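Local coordinates for protein plasma serine protease inhibitor (PDB 3DY0) that inhibits serine proteases of blood plasma and other body fluids in a heparin-dependent way, inactivating them irreversibly by a covalent link formed when they cleave its reactive centre loop, at residues S275-K280 / E310-A315; G146-L151 / R325-T330; D11-L16 / F31-I36; N95-D100 / V161-Y166; Q135-V140 / D150-L155. One frame throughout, in Å; residues are numbered along the deposited sequence.

Contact 1 (S275-K280 / E310-A315); sequences SYQLEK and EMVHKA
The large central beta-sheet of the serpin fold includes this antiparallel ladder, in which Tyr276 and His313 form a hydrogen-bonded pair near the end of strand 259-277. Its dense side faces helix 33-45. Here the Tyr276 and His313 rings meet at their edges, CD1 of Tyr276 lying 4.2 Å from CD2 of His313. Leu278 crosses its neighbours obliquely, its CD1 set 3.8 Å from His313 CB and also against Met311 SD. Both imidazole nitrogens are engaged, ND1 with Thr330 OG1 and NE2 with Ser32 N, a buried polar knot of the shutter region. The face of Ser275 and Gln277 is looser and wetter: one water joins Ser275 OG to the carbonyl O of His313. Bent at chi2 (-70°), Gln277 sends NE2 to the syn lone pair of Glu279 OE1 at 2.9 Å, and also to Glu310 OE2 from above that carboxylate, which may ease repulsion between the two acids. Past the last bridge, Glu279 OE2 accepts from Met311 N at 2.9 Å.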
# COMPACT_ATOMS: atom_id res chain seq x y z
N SER A 275 -0.65 10.30 -1.28
CA SER A 275 -1.21 10.48 -2.62
C SER A 275 -0.03 10.54 -3.58
O SER A 275 0.77 11.47 -3.52
CB SER A 275 -2.00 11.79 -2.68
OG SER A 275 -2.54 11.99 -3.97
N TYR A 276 0.07 9.55 -4.46
CA TYR A 276 1.19 9.50 -5.39
C TYR A 276 0.89 9.28 -6.86
O TYR A 276 -0.10 8.65 -7.22
CB TYR A 276 2.17 8.40 -4.94
CG TYR A 276 2.45 8.41 -3.45
CD1 TYR A 276 1.76 7.57 -2.58
CD2 TYR A 276 3.35 9.33 -2.91
CE1 TYR A 276 1.97 7.64 -1.20
CE2 TYR A 276 3.56 9.41 -1.54
CZ TYR A 276 2.86 8.56 -0.69
OH TYR A 276 3.05 8.67 0.67
N GLN A 277 1.77 9.82 -7.69
CA GLN A 277 1.70 9.64 -9.13
C GLN A 277 2.87 8.68 -9.32
O GLN A 277 4.01 9.10 -9.52
CB GLN A 277 1.93 10.96 -9.86
CG GLN A 277 0.83 11.99 -9.61
CD GLN A 277 -0.49 11.63 -10.27
OE1 GLN A 277 -1.56 11.96 -9.75
NE2 GLN A 277 -0.43 10.97 -11.43
N LEU A 278 2.57 7.39 -9.23
CA LEU A 278 3.60 6.37 -9.32
C LEU A 278 4.38 6.32 -10.63
O LEU A 278 5.49 5.80 -10.65
CB LEU A 278 2.98 5.00 -9.01
CG LEU A 278 2.40 4.89 -7.60
CD1 LEU A 278 1.74 3.53 -7.44
CD2 LEU A 278 3.49 5.08 -6.54
N GLU A 279 3.82 6.86 -11.70
CA GLU A 279 4.52 6.83 -12.98
C GLU A 279 5.80 7.66 -12.89
O GLU A 279 6.74 7.46 -13.66
CB GLU A 279 3.62 7.34 -14.11
CG GLU A 279 3.31 8.83 -14.11
CD GLU A 279 2.17 9.21 -13.19
OE1 GLU A 279 1.79 10.40 -13.21
OE2 GLU A 279 1.66 8.34 -12.45
N LYS A 280 5.85 8.59 -11.94
CA LYS A 280 7.03 9.43 -11.76
C LYS A 280 8.02 8.78 -10.81
O LYS A 280 9.20 9.15 -10.77
CB LYS A 280 6.62 10.80 -11.23
CG LYS A 280 5.68 11.57 -12.14
N GLU A 310 -0.53 7.24 -16.51
CA GLU A 310 -0.22 7.41 -15.10
C GLU A 310 -0.76 6.28 -14.25
O GLU A 310 -1.64 5.52 -14.67
CB GLU A 310 -0.74 8.76 -14.61
CG GLU A 310 -2.25 8.94 -14.62
CD GLU A 310 -2.67 10.39 -14.43
OE1 GLU A 310 -2.58 11.17 -15.40
OE2 GLU A 310 -3.07 10.76 -13.30
N MET A 311 -0.20 6.15 -13.05
CA MET A 311 -0.65 5.14 -12.10
C MET A 311 -0.78 5.89 -10.79
O MET A 311 0.20 6.13 -10.10
CB MET A 311 0.39 4.02 -11.95
CG MET A 311 -0.11 2.87 -11.10
SD MET A 311 1.11 1.57 -10.83
CE MET A 311 1.10 0.78 -12.42
N VAL A 312 -2.01 6.27 -10.47
CA VAL A 312 -2.28 7.02 -9.25
C VAL A 312 -2.57 6.11 -8.06
O VAL A 312 -3.26 5.09 -8.20
CB VAL A 312 -3.47 7.99 -9.45
CG1 VAL A 312 -3.14 8.98 -10.56
CG2 VAL A 312 -4.73 7.21 -9.80
N HIS A 313 -2.04 6.47 -6.90
CA HIS A 313 -2.24 5.70 -5.68
C HIS A 313 -2.68 6.64 -4.57
O HIS A 313 -2.13 7.74 -4.43
CB HIS A 313 -0.94 5.00 -5.26
CG HIS A 313 -1.11 4.06 -4.09
ND1 HIS A 313 -1.74 2.84 -4.21
CD2 HIS A 313 -0.75 4.17 -2.79
CE1 HIS A 313 -1.76 2.24 -3.03
NE2 HIS A 313 -1.16 3.03 -2.15
N LYS A 314 -3.67 6.23 -3.80
CA LYS A 314 -4.15 7.01 -2.67
C LYS A 314 -4.34 6.02 -1.54
O LYS A 314 -4.95 4.97 -1.74
CB LYS A 314 -5.48 7.69 -2.99
CG LYS A 314 -6.07 8.49 -1.83
CD LYS A 314 -5.18 9.65 -1.45
CE LYS A 314 -5.81 10.47 -0.32
NZ LYS A 314 -7.14 11.02 -0.72
N ALA A 315 -3.81 6.35 -0.37
CA ALA A 315 -3.92 5.47 0.79
C ALA A 315 -4.16 6.32 2.04
O ALA A 315 -3.59 7.40 2.18
CB ALA A 315 -2.65 4.66 0.94
O HOH W 1 -3.44 10.17 -5.51

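Contact 2 (G146-L151 / R325-T330); sequences GKIVDL and RAAAAT
Residues 146-151, without regular secondary structure, pass over strand 325-330, coming nearest where the CA atoms of Lys147 and Ala327 are 6.3 Å apart, and no direct hydrogen bond joins the two backbones. Ile148 fills most of the gap. Its CG1 lies anti to the carbonyl carbon (chi1 -59°), and this sends the two branches to different alanines: CG1 rests 4.0 Å from Ala327 CB, while CG2 turns toward Ala329 CB at 4.1 Å. The terminal CD1 reaches the strand backbone, 3.8 Å from Ala328 CA. Leu151, with CG anti to its backbone N, brings CD2 to the same methyl from another side, 4.0 Å from Ala329 CB. Residues 325-330 belong to the hinge-side part of the reactive centre loop, which in this cleaved serpin has entered the central sheet as strand 323-335, between 159-172 and 307-319. The small methyls let the covering loop lie close, and on the other face Ala326 and Ala328 pack against aromatic side chains of the bound peptide. The cover turns polar toward Arg325. Lys147 CB still sits 3.7 Å from Ala327 CB, but the rest of the lysine runs along to a water that accepts from NZ at 2.6 Å and, weakly, from Arg325 NE. Glu318 forms salt bridges with Lys147 NZ and Arg325 NH1, and Asp320 with the same NH1, probably offsetting the two positive charges.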
# COMPACT_ATOMS: atom_id res chain seq x y z
N GLY A 146 -16.09 4.50 1.78
CA GLY A 146 -15.96 5.94 1.89
C GLY A 146 -14.61 6.49 2.28
O GLY A 146 -14.46 7.70 2.44
N LYS A 147 -13.60 5.63 2.43
CA LYS A 147 -12.28 6.09 2.83
C LYS A 147 -11.44 6.68 1.70
O LYS A 147 -10.66 7.60 1.92
CB LYS A 147 -11.51 4.96 3.52
CG LYS A 147 -12.18 4.45 4.80
CD LYS A 147 -12.40 5.57 5.81
CE LYS A 147 -13.02 5.02 7.10
NZ LYS A 147 -13.33 6.10 8.08
N ILE A 148 -11.58 6.15 0.48
CA ILE A 148 -10.83 6.68 -0.65
C ILE A 148 -11.81 7.43 -1.55
O ILE A 148 -12.56 6.82 -2.32
CB ILE A 148 -10.13 5.57 -1.47
CG1 ILE A 148 -9.16 4.78 -0.58
CG2 ILE A 148 -9.36 6.20 -2.63
CD1 ILE A 148 -8.01 5.60 -0.02
N VAL A 149 -11.80 8.75 -1.44
CA VAL A 149 -12.70 9.58 -2.23
C VAL A 149 -11.92 10.36 -3.29
O VAL A 149 -10.79 10.78 -3.07
CB VAL A 149 -13.46 10.58 -1.34
CG1 VAL A 149 -14.29 9.83 -0.31
CG2 VAL A 149 -12.49 11.52 -0.65
N ASP A 150 -12.54 10.53 -4.45
CA ASP A 150 -11.93 11.25 -5.56
C ASP A 150 -10.56 10.73 -5.97
O ASP A 150 -9.61 11.50 -6.13
CB ASP A 150 -11.84 12.74 -5.22
CG ASP A 150 -13.20 13.40 -5.09
OD1 ASP A 150 -13.26 14.55 -4.60
OD2 ASP A 150 -14.21 12.77 -5.47
N LEU A 151 -10.44 9.41 -6.16
CA LEU A 151 -9.16 8.84 -6.57
C LEU A 151 -8.68 9.55 -7.83
O LEU A 151 -7.51 9.93 -7.94
CB LEU A 151 -9.31 7.35 -6.87
CG LEU A 151 -8.05 6.68 -7.44
CD1 LEU A 151 -6.95 6.66 -6.38
CD2 LEU A 151 -8.38 5.27 -7.90
N ARG A 325 -8.34 1.69 10.83
CA ARG A 325 -9.04 1.59 9.56
C ARG A 325 -8.00 2.06 8.57
O ARG A 325 -7.32 3.07 8.80
CB ARG A 325 -10.27 2.51 9.48
CG ARG A 325 -11.52 1.94 10.11
CD ARG A 325 -11.45 2.06 11.62
NE ARG A 325 -11.23 3.45 12.00
CZ ARG A 325 -10.87 3.84 13.21
NH1 ARG A 325 -10.70 5.14 13.46
NH2 ARG A 325 -10.69 2.95 14.18
N ALA A 326 -7.83 1.31 7.48
CA ALA A 326 -6.87 1.68 6.45
C ALA A 326 -7.43 1.27 5.11
O ALA A 326 -8.12 0.26 4.99
CB ALA A 326 -5.53 0.98 6.69
N ALA A 327 -7.15 2.07 4.09
CA ALA A 327 -7.65 1.75 2.77
C ALA A 327 -6.76 2.37 1.72
O ALA A 327 -6.00 3.29 2.01
CB ALA A 327 -9.07 2.29 2.61
N ALA A 328 -6.84 1.85 0.51
CA ALA A 328 -6.04 2.38 -0.58
C ALA A 328 -6.60 1.90 -1.91
O ALA A 328 -7.37 0.95 -1.97
CB ALA A 328 -4.58 1.92 -0.44
N ALA A 329 -6.22 2.60 -2.97
CA ALA A 329 -6.64 2.22 -4.30
C ALA A 329 -5.55 2.67 -5.26
O ALA A 329 -4.86 3.66 -5.01
CB ALA A 329 -7.98 2.88 -4.66
N THR A 330 -5.40 1.92 -6.34
CA THR A 330 -4.41 2.23 -7.36
C THR A 330 -5.16 2.25 -8.69
O THR A 330 -5.86 1.29 -9.02
CB THR A 330 -3.30 1.17 -7.42
OG1 THR A 330 -2.66 1.08 -6.14
CG2 THR A 330 -2.26 1.52 -8.47
O HOH W 2 -13.78 4.63 10.22

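Contact 3 (D11-L16 / F31-I36); sequences DFTFDL and FSPVSI
Two helix starts pack together here, the first turn of helix 12-23 against that of helix 33-45 and Phe31, two residues ahead of it. Phe12 extends with CG anti to its backbone N (chi1 177°) and presents an edge rather than a face: its CZ meets Ile36 CG2 at 3.5 Å, in the ring plane, the two side chains crossing at about a right angle. One turn on, Leu16 repeats that first torsion and comes tip to tip with Ile36, CD2 to CD1 at 3.8 Å. The same Leu16 CD2 slides past Phe31, 3.8 Å from CE2. Phe31 CG occupies the crowded position between N and carbonyl carbon (chi1 68°), from which the ring edge reaches the carbonyl O of Thr13, 3.7 Å from CZ. These are the helices A and B of the serpin fold, and Phe31 also carries the beta pairing on into a strand of the bound peptide. Between the hydrophobic contacts Thr13 crosses Pro33 obliquely, setting CG2 3.6 Å from Pro33 CG and OG1 close to Pro33 CB. Ser32 caps the second helix, its OG accepting from Ser35 N at 3.2 Å. The same hydroxyl is hydrogen-bonded to the peptide backbone.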
# COMPACT_ATOMS: atom_id res chain seq x y z
N ASP A 11 14.16 -5.02 -4.02
CA ASP A 11 13.17 -5.26 -2.98
C ASP A 11 12.04 -4.27 -3.25
O ASP A 11 12.10 -3.11 -2.85
CB ASP A 11 13.79 -5.02 -1.61
CG ASP A 11 12.87 -5.38 -0.47
OD1 ASP A 11 13.38 -5.78 0.60
OD2 ASP A 11 11.64 -5.25 -0.63
N PHE A 12 11.00 -4.74 -3.94
CA PHE A 12 9.89 -3.87 -4.31
C PHE A 12 9.34 -2.93 -3.25
O PHE A 12 9.42 -1.71 -3.37
CB PHE A 12 8.72 -4.68 -4.87
CG PHE A 12 7.53 -3.83 -5.22
CD1 PHE A 12 7.56 -2.99 -6.32
CD2 PHE A 12 6.41 -3.82 -4.39
CE1 PHE A 12 6.49 -2.13 -6.59
CE2 PHE A 12 5.33 -2.97 -4.66
CZ PHE A 12 5.37 -2.12 -5.76
N THR A 13 8.77 -3.51 -2.20
CA THR A 13 8.16 -2.71 -1.15
C THR A 13 9.05 -1.65 -0.54
O THR A 13 8.65 -0.49 -0.40
CB THR A 13 7.63 -3.61 -0.02
OG1 THR A 13 6.60 -4.46 -0.54
CG2 THR A 13 7.06 -2.78 1.13
N PHE A 14 10.28 -2.02 -0.21
CA PHE A 14 11.17 -1.09 0.44
C PHE A 14 11.95 -0.17 -0.48
O PHE A 14 12.34 0.92 -0.08
CB PHE A 14 12.04 -1.87 1.42
CG PHE A 14 11.22 -2.59 2.45
CD1 PHE A 14 10.55 -1.88 3.44
CD2 PHE A 14 11.03 -3.97 2.37
CE1 PHE A 14 9.71 -2.53 4.35
CE2 PHE A 14 10.19 -4.63 3.27
CZ PHE A 14 9.53 -3.91 4.26
N ASP A 15 12.16 -0.60 -1.72
CA ASP A 15 12.83 0.28 -2.66
C ASP A 15 11.79 1.35 -3.00
O ASP A 15 12.12 2.52 -3.18
CB ASP A 15 13.24 -0.48 -3.93
CG ASP A 15 14.48 -1.33 -3.72
OD1 ASP A 15 14.84 -2.09 -4.64
OD2 ASP A 15 15.11 -1.23 -2.64
N LEU A 16 10.52 0.96 -3.06
CA LEU A 16 9.46 1.93 -3.34
C LEU A 16 9.33 2.88 -2.16
O LEU A 16 9.23 4.10 -2.34
CB LEU A 16 8.12 1.22 -3.58
CG LEU A 16 6.92 2.16 -3.83
CD1 LEU A 16 7.24 3.16 -4.93
CD2 LEU A 16 5.70 1.32 -4.20
N PHE A 31 1.30 4.02 2.09
CA PHE A 31 0.82 3.34 0.89
C PHE A 31 0.56 1.88 1.16
O PHE A 31 0.92 1.37 2.23
CB PHE A 31 1.83 3.49 -0.27
CG PHE A 31 3.14 2.76 -0.07
CD1 PHE A 31 4.14 3.31 0.73
CD2 PHE A 31 3.39 1.56 -0.72
CE1 PHE A 31 5.38 2.68 0.87
CE2 PHE A 31 4.63 0.90 -0.59
CZ PHE A 31 5.63 1.47 0.21
N SER A 32 -0.09 1.21 0.21
CA SER A 32 -0.36 -0.21 0.34
C SER A 32 0.51 -0.98 -0.64
O SER A 32 0.28 -0.95 -1.85
CB SER A 32 -1.83 -0.54 0.04
OG SER A 32 -2.00 -1.95 -0.00
N PRO A 33 1.53 -1.68 -0.13
CA PRO A 33 2.41 -2.45 -1.01
C PRO A 33 1.63 -3.47 -1.85
O PRO A 33 1.87 -3.62 -3.05
CB PRO A 33 3.38 -3.11 -0.04
CG PRO A 33 3.49 -2.08 1.05
CD PRO A 33 2.04 -1.67 1.25
N VAL A 34 0.70 -4.18 -1.22
CA VAL A 34 -0.06 -5.20 -1.94
C VAL A 34 -0.93 -4.61 -3.05
O VAL A 34 -1.07 -5.21 -4.11
CB VAL A 34 -0.93 -6.04 -0.97
CG1 VAL A 34 -2.03 -5.19 -0.37
CG2 VAL A 34 -1.50 -7.24 -1.71
N SER A 35 -1.50 -3.43 -2.82
CA SER A 35 -2.32 -2.80 -3.85
C SER A 35 -1.50 -2.50 -5.10
O SER A 35 -1.94 -2.74 -6.23
CB SER A 35 -2.93 -1.50 -3.32
OG SER A 35 -3.66 -0.85 -4.36
N ILE A 36 -0.31 -1.96 -4.89
CA ILE A 36 0.56 -1.60 -5.99
C ILE A 36 1.18 -2.81 -6.67
O ILE A 36 1.24 -2.87 -7.91
CB ILE A 36 1.64 -0.61 -5.52
CG1 ILE A 36 0.95 0.62 -4.92
CG2 ILE A 36 2.54 -0.21 -6.69
CD1 ILE A 36 1.88 1.61 -4.26

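Contact 4 (N95-D100 / V161-Y166); sequences NALFTD and VIMVNY
Backbone hydrogen bonds define this antiparallel pairing, whose strand axes run at 161° and come within 4.7 Å. Ala96 with Val164 and Phe98 with Ile162 are the hydrogen-bonded pairs; the bond from Val164 N to Ala96 O is almost perfectly straight, 2.8 Å long and 179° at the hydrogen. A second, buried polar link joins the side chains of Asn95 and Asn165, which lie side by side. Asn165 ND2 donates in its own amide plane to Asn95 OD1 at 2.8 Å, arriving above the carbonyl plane of the acceptor. Their outer ends are held too, Asn95 ND2 by Tyr117 O and Asn165 OD1 by Ser35 OG in the shutter region. Apolar contacts complete both faces: Leu97 CD2 lies 3.8 Å from Met163 CB, and Phe98 CE1 is 3.9 Å from Val164 CG2. Helix 33-45 covers the asparagine face and helix 129-143 the other, where Tyr139 meets Phe98 edge-to-face, while strands 120-123 and 323-335 continue the central sheet.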
# COMPACT_ATOMS: atom_id res chain seq x y z
N ASN A 95 -10.29 -6.07 -7.75
CA ASN A 95 -9.83 -5.48 -9.01
C ASN A 95 -10.97 -5.26 -9.99
O ASN A 95 -11.96 -5.99 -9.98
CB ASN A 95 -8.80 -6.42 -9.63
CG ASN A 95 -7.67 -6.73 -8.67
OD1 ASN A 95 -6.94 -5.83 -8.27
ND2 ASN A 95 -7.54 -7.99 -8.28
N ALA A 96 -10.81 -4.25 -10.84
CA ALA A 96 -11.83 -3.94 -11.83
C ALA A 96 -11.22 -3.26 -13.05
O ALA A 96 -10.22 -2.55 -12.94
CB ALA A 96 -12.89 -3.03 -11.22
N LEU A 97 -11.83 -3.50 -14.20
CA LEU A 97 -11.39 -2.88 -15.44
C LEU A 97 -12.52 -2.01 -15.96
O LEU A 97 -13.65 -2.48 -16.11
CB LEU A 97 -11.04 -3.94 -16.49
CG LEU A 97 -9.69 -4.64 -16.44
CD1 LEU A 97 -9.69 -5.81 -17.41
CD2 LEU A 97 -8.58 -3.65 -16.81
N PHE A 98 -12.23 -0.74 -16.21
CA PHE A 98 -13.22 0.18 -16.78
C PHE A 98 -12.71 0.41 -18.19
O PHE A 98 -11.65 1.01 -18.38
CB PHE A 98 -13.27 1.47 -15.97
CG PHE A 98 -13.85 1.31 -14.60
CD1 PHE A 98 -13.04 0.96 -13.52
CD2 PHE A 98 -15.21 1.45 -14.39
CE1 PHE A 98 -13.58 0.75 -12.26
CE2 PHE A 98 -15.77 1.24 -13.13
CZ PHE A 98 -14.95 0.90 -12.06
N THR A 99 -13.46 -0.06 -19.18
CA THR A 99 -13.04 0.08 -20.57
C THR A 99 -14.06 0.78 -21.45
O THR A 99 -15.27 0.57 -21.32
CB THR A 99 -12.75 -1.30 -21.19
OG1 THR A 99 -13.94 -2.10 -21.16
CG2 THR A 99 -11.64 -2.00 -20.42
N ASP A 100 -13.56 1.62 -22.35
CA ASP A 100 -14.41 2.35 -23.28
C ASP A 100 -14.84 1.35 -24.35
O ASP A 100 -14.13 0.39 -24.63
CB ASP A 100 -13.61 3.49 -23.92
CG ASP A 100 -14.49 4.53 -24.58
OD1 ASP A 100 -15.13 5.32 -23.86
OD2 ASP A 100 -14.56 4.54 -25.83
N VAL A 161 -8.83 3.05 -21.00
CA VAL A 161 -8.98 1.98 -20.02
C VAL A 161 -8.37 2.41 -18.70
O VAL A 161 -7.33 3.07 -18.67
CB VAL A 161 -8.22 0.68 -20.44
CG1 VAL A 161 -8.41 -0.40 -19.39
CG2 VAL A 161 -8.70 0.20 -21.81
N ILE A 162 -9.03 2.06 -17.61
CA ILE A 162 -8.50 2.35 -16.28
C ILE A 162 -8.66 1.07 -15.48
O ILE A 162 -9.76 0.54 -15.33
CB ILE A 162 -9.23 3.51 -15.57
CG1 ILE A 162 -8.98 4.82 -16.33
CG2 ILE A 162 -8.70 3.64 -14.13
CD1 ILE A 162 -9.53 6.06 -15.64
N MET A 163 -7.53 0.56 -14.98
CA MET A 163 -7.52 -0.66 -14.19
C MET A 163 -7.44 -0.23 -12.74
O MET A 163 -6.56 0.55 -12.37
CB MET A 163 -6.31 -1.51 -14.57
CG MET A 163 -6.18 -2.79 -13.78
SD MET A 163 -4.88 -3.82 -14.46
CE MET A 163 -3.44 -2.81 -14.09
N VAL A 164 -8.35 -0.75 -11.93
CA VAL A 164 -8.41 -0.38 -10.52
C VAL A 164 -8.20 -1.53 -9.55
O VAL A 164 -8.70 -2.63 -9.75
CB VAL A 164 -9.78 0.26 -10.19
CG1 VAL A 164 -9.89 0.53 -8.68
CG2 VAL A 164 -9.96 1.54 -10.99
N ASN A 165 -7.43 -1.25 -8.50
CA ASN A 165 -7.26 -2.21 -7.42
C ASN A 165 -7.62 -1.41 -6.18
O ASN A 165 -7.30 -0.23 -6.08
CB ASN A 165 -5.83 -2.72 -7.26
CG ASN A 165 -5.65 -3.46 -5.93
OD1 ASN A 165 -5.33 -2.85 -4.91
ND2 ASN A 165 -5.88 -4.76 -5.94
N TYR A 166 -8.30 -2.06 -5.24
CA TYR A 166 -8.66 -1.41 -4.00
C TYR A 166 -8.41 -2.37 -2.86
O TYR A 166 -8.42 -3.59 -3.05
CB TYR A 166 -10.14 -1.01 -4.00
CG TYR A 166 -11.09 -2.18 -4.05
CD1 TYR A 166 -11.41 -2.90 -2.89
CD2 TYR A 166 -11.63 -2.61 -5.26
CE1 TYR A 166 -12.24 -4.01 -2.94
CE2 TYR A 166 -12.46 -3.72 -5.32
CZ TYR A 166 -12.76 -4.42 -4.16
OH TYR A 166 -13.57 -5.53 -4.22

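Contact 5 (Q135-V140 / D150-L155); sequences QINDYV and DLLKNL
The amide of Asn137 is turned toward the peptide groups of Leu152 and grips them from both ends. With CG anti to its carbonyl carbon (chi1 -73°), Asn137 leaves helix 129-143 toward the segment 150-155, which follows that helix and doubles back along it. Its OD1 receives Leu152 N at 2.8 Å on an in-plane lone pair, and its ND2 donates to a lone pair of Leu152 O at 3.0 Å. Both bonds are nearly straight, so the flat group can hardly rotate. Hydrophobic side chains flank this clamp. Ile136 and Leu152 cross obliquely, CG2 of Ile136 standing 3.6 Å from CD1 of Leu152. One turn away Val140 and Leu151 cross at about a right angle, CG2 to CD2 at 4.0 Å. The leucines lie between helix and sheet. Ile136 and Leu152 touch Ile162, Val140 touches Val164, and Leu152 also meets Ile333. Two waters bridge the backbones: one donates to Asn137 O and accepts from Leu151 N, the other accepts from Asp150 N at 2.9 Å and donates weakly to Asn137 O. Asp150 adopts positive phi (54°), and Lys153 NZ donates to Asp150 O at 2.8 Å. An asparagine amide standing in for a strand's N-H and C=O satisfies both peptide polar atoms of Leu152, so that a chain without regular secondary structure can follow helix 129-143, helix F of the serpin fold, with its leucines buried.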
# COMPACT_ATOMS: atom_id res chain seq x y z
N GLN A 135 -18.21 7.70 -12.14
CA GLN A 135 -18.43 6.26 -12.14
C GLN A 135 -17.32 5.52 -11.40
O GLN A 135 -17.59 4.71 -10.51
CB GLN A 135 -18.51 5.75 -13.58
CG GLN A 135 -18.46 4.23 -13.70
CD GLN A 135 -18.43 3.76 -15.14
OE1 GLN A 135 -17.94 4.46 -16.03
NE2 GLN A 135 -18.94 2.55 -15.38
N ILE A 136 -16.08 5.80 -11.76
CA ILE A 136 -14.94 5.13 -11.14
C ILE A 136 -14.71 5.57 -9.70
O ILE A 136 -14.47 4.73 -8.83
CB ILE A 136 -13.67 5.33 -11.98
CG1 ILE A 136 -13.89 4.74 -13.38
CG2 ILE A 136 -12.48 4.64 -11.31
CD1 ILE A 136 -12.80 5.04 -14.37
N ASN A 137 -14.78 6.87 -9.44
CA ASN A 137 -14.58 7.35 -8.07
C ASN A 137 -15.66 6.84 -7.13
O ASN A 137 -15.38 6.54 -5.97
CB ASN A 137 -14.52 8.88 -8.02
CG ASN A 137 -13.23 9.44 -8.58
OD1 ASN A 137 -12.23 8.73 -8.67
ND2 ASN A 137 -13.24 10.72 -8.94
N ASP A 138 -16.90 6.74 -7.62
CA ASP A 138 -17.98 6.23 -6.78
C ASP A 138 -17.74 4.76 -6.47
O ASP A 138 -18.03 4.29 -5.36
CB ASP A 138 -19.34 6.37 -7.48
CG ASP A 138 -19.88 7.79 -7.45
OD1 ASP A 138 -19.37 8.61 -6.66
OD2 ASP A 138 -20.82 8.08 -8.21
N TYR A 139 -17.22 4.02 -7.45
CA TYR A 139 -16.93 2.60 -7.27
C TYR A 139 -15.84 2.43 -6.22
O TYR A 139 -15.99 1.62 -5.30
CB TYR A 139 -16.44 1.98 -8.59
CG TYR A 139 -15.93 0.55 -8.45
CD1 TYR A 139 -16.81 -0.52 -8.36
CD2 TYR A 139 -14.57 0.29 -8.40
CE1 TYR A 139 -16.34 -1.83 -8.23
CE2 TYR A 139 -14.08 -1.02 -8.28
CZ TYR A 139 -14.97 -2.07 -8.19
OH TYR A 139 -14.49 -3.36 -8.08
N VAL A 140 -14.76 3.19 -6.35
CA VAL A 140 -13.66 3.11 -5.39
C VAL A 140 -14.11 3.50 -3.99
O VAL A 140 -13.73 2.87 -3.00
CB VAL A 140 -12.48 3.99 -5.83
CG1 VAL A 140 -11.43 4.06 -4.73
CG2 VAL A 140 -11.87 3.42 -7.11
N ASP A 150 -12.54 10.53 -4.45
CA ASP A 150 -11.93 11.25 -5.56
C ASP A 150 -10.56 10.73 -5.97
O ASP A 150 -9.61 11.50 -6.13
CB ASP A 150 -11.84 12.74 -5.22
CG ASP A 150 -13.20 13.40 -5.09
OD1 ASP A 150 -13.26 14.55 -4.60
OD2 ASP A 150 -14.21 12.77 -5.47
N LEU A 151 -10.44 9.41 -6.16
CA LEU A 151 -9.16 8.84 -6.57
C LEU A 151 -8.68 9.55 -7.83
O LEU A 151 -7.51 9.93 -7.94
CB LEU A 151 -9.31 7.35 -6.87
CG LEU A 151 -8.05 6.68 -7.44
CD1 LEU A 151 -6.95 6.66 -6.38
CD2 LEU A 151 -8.38 5.27 -7.90
N LEU A 152 -9.59 9.72 -8.78
CA LEU A 152 -9.28 10.37 -10.05
C LEU A 152 -9.66 11.85 -10.06
O LEU A 152 -10.76 12.22 -9.66
CB LEU A 152 -10.03 9.66 -11.19
CG LEU A 152 -9.79 8.16 -11.35
CD1 LEU A 152 -10.73 7.60 -12.41
CD2 LEU A 152 -8.34 7.91 -11.73
N LYS A 153 -8.73 12.68 -10.51
CA LYS A 153 -8.96 14.12 -10.60
C LYS A 153 -8.51 14.65 -11.96
O LYS A 153 -7.45 14.27 -12.45
CB LYS A 153 -8.21 14.86 -9.49
CG LYS A 153 -8.80 14.66 -8.11
CD LYS A 153 -8.05 15.48 -7.07
CE LYS A 153 -8.67 15.32 -5.69
NZ LYS A 153 -8.59 13.92 -5.20
N ASN A 154 -9.33 15.51 -12.55
CA ASN A 154 -9.05 16.12 -13.85
C ASN A 154 -8.57 15.07 -14.87
O ASN A 154 -7.53 15.24 -15.50
CB ASN A 154 -8.00 17.22 -13.68
CG ASN A 154 -7.95 18.16 -14.87
OD1 ASN A 154 -8.98 18.70 -15.30
ND2 ASN A 154 -6.76 18.38 -15.40
N LEU A 155 -9.35 14.01 -15.02
CA LEU A 155 -9.04 12.92 -15.93
C LEU A 155 -8.67 13.36 -17.34
O LEU A 155 -9.37 14.15 -17.97
CB LEU A 155 -10.22 11.94 -15.99
CG LEU A 155 -10.03 10.65 -16.79
CD1 LEU A 155 -8.83 9.88 -16.26
CD2 LEU A 155 -11.29 9.80 -16.68
O HOH W 3 -12.56 7.38 -5.11
O HOH W 4 -15.35 9.71 -4.64

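From the N terminus, contact 3 closes first, a short loop joining the starts of helices 12-23 and 33-45. Contact 4 then opens at 95-100 and closes at 161-166, with contact 5 nested inside it as helix 129-143 meets its own return segment. Contact 2 begins where contact 5 ends, sharing Asp150 and Leu151, and closes far along the chain on the inserted strand 323-335, so it crosses contact 4. Contact 1 is nested within contact 2. Contacts 1, 2 and 4 all reach the central sheet; contact 5 ties helix 129-143 over one face, and contact 3 ties helix 33-45 to helix 12-23 behind the other.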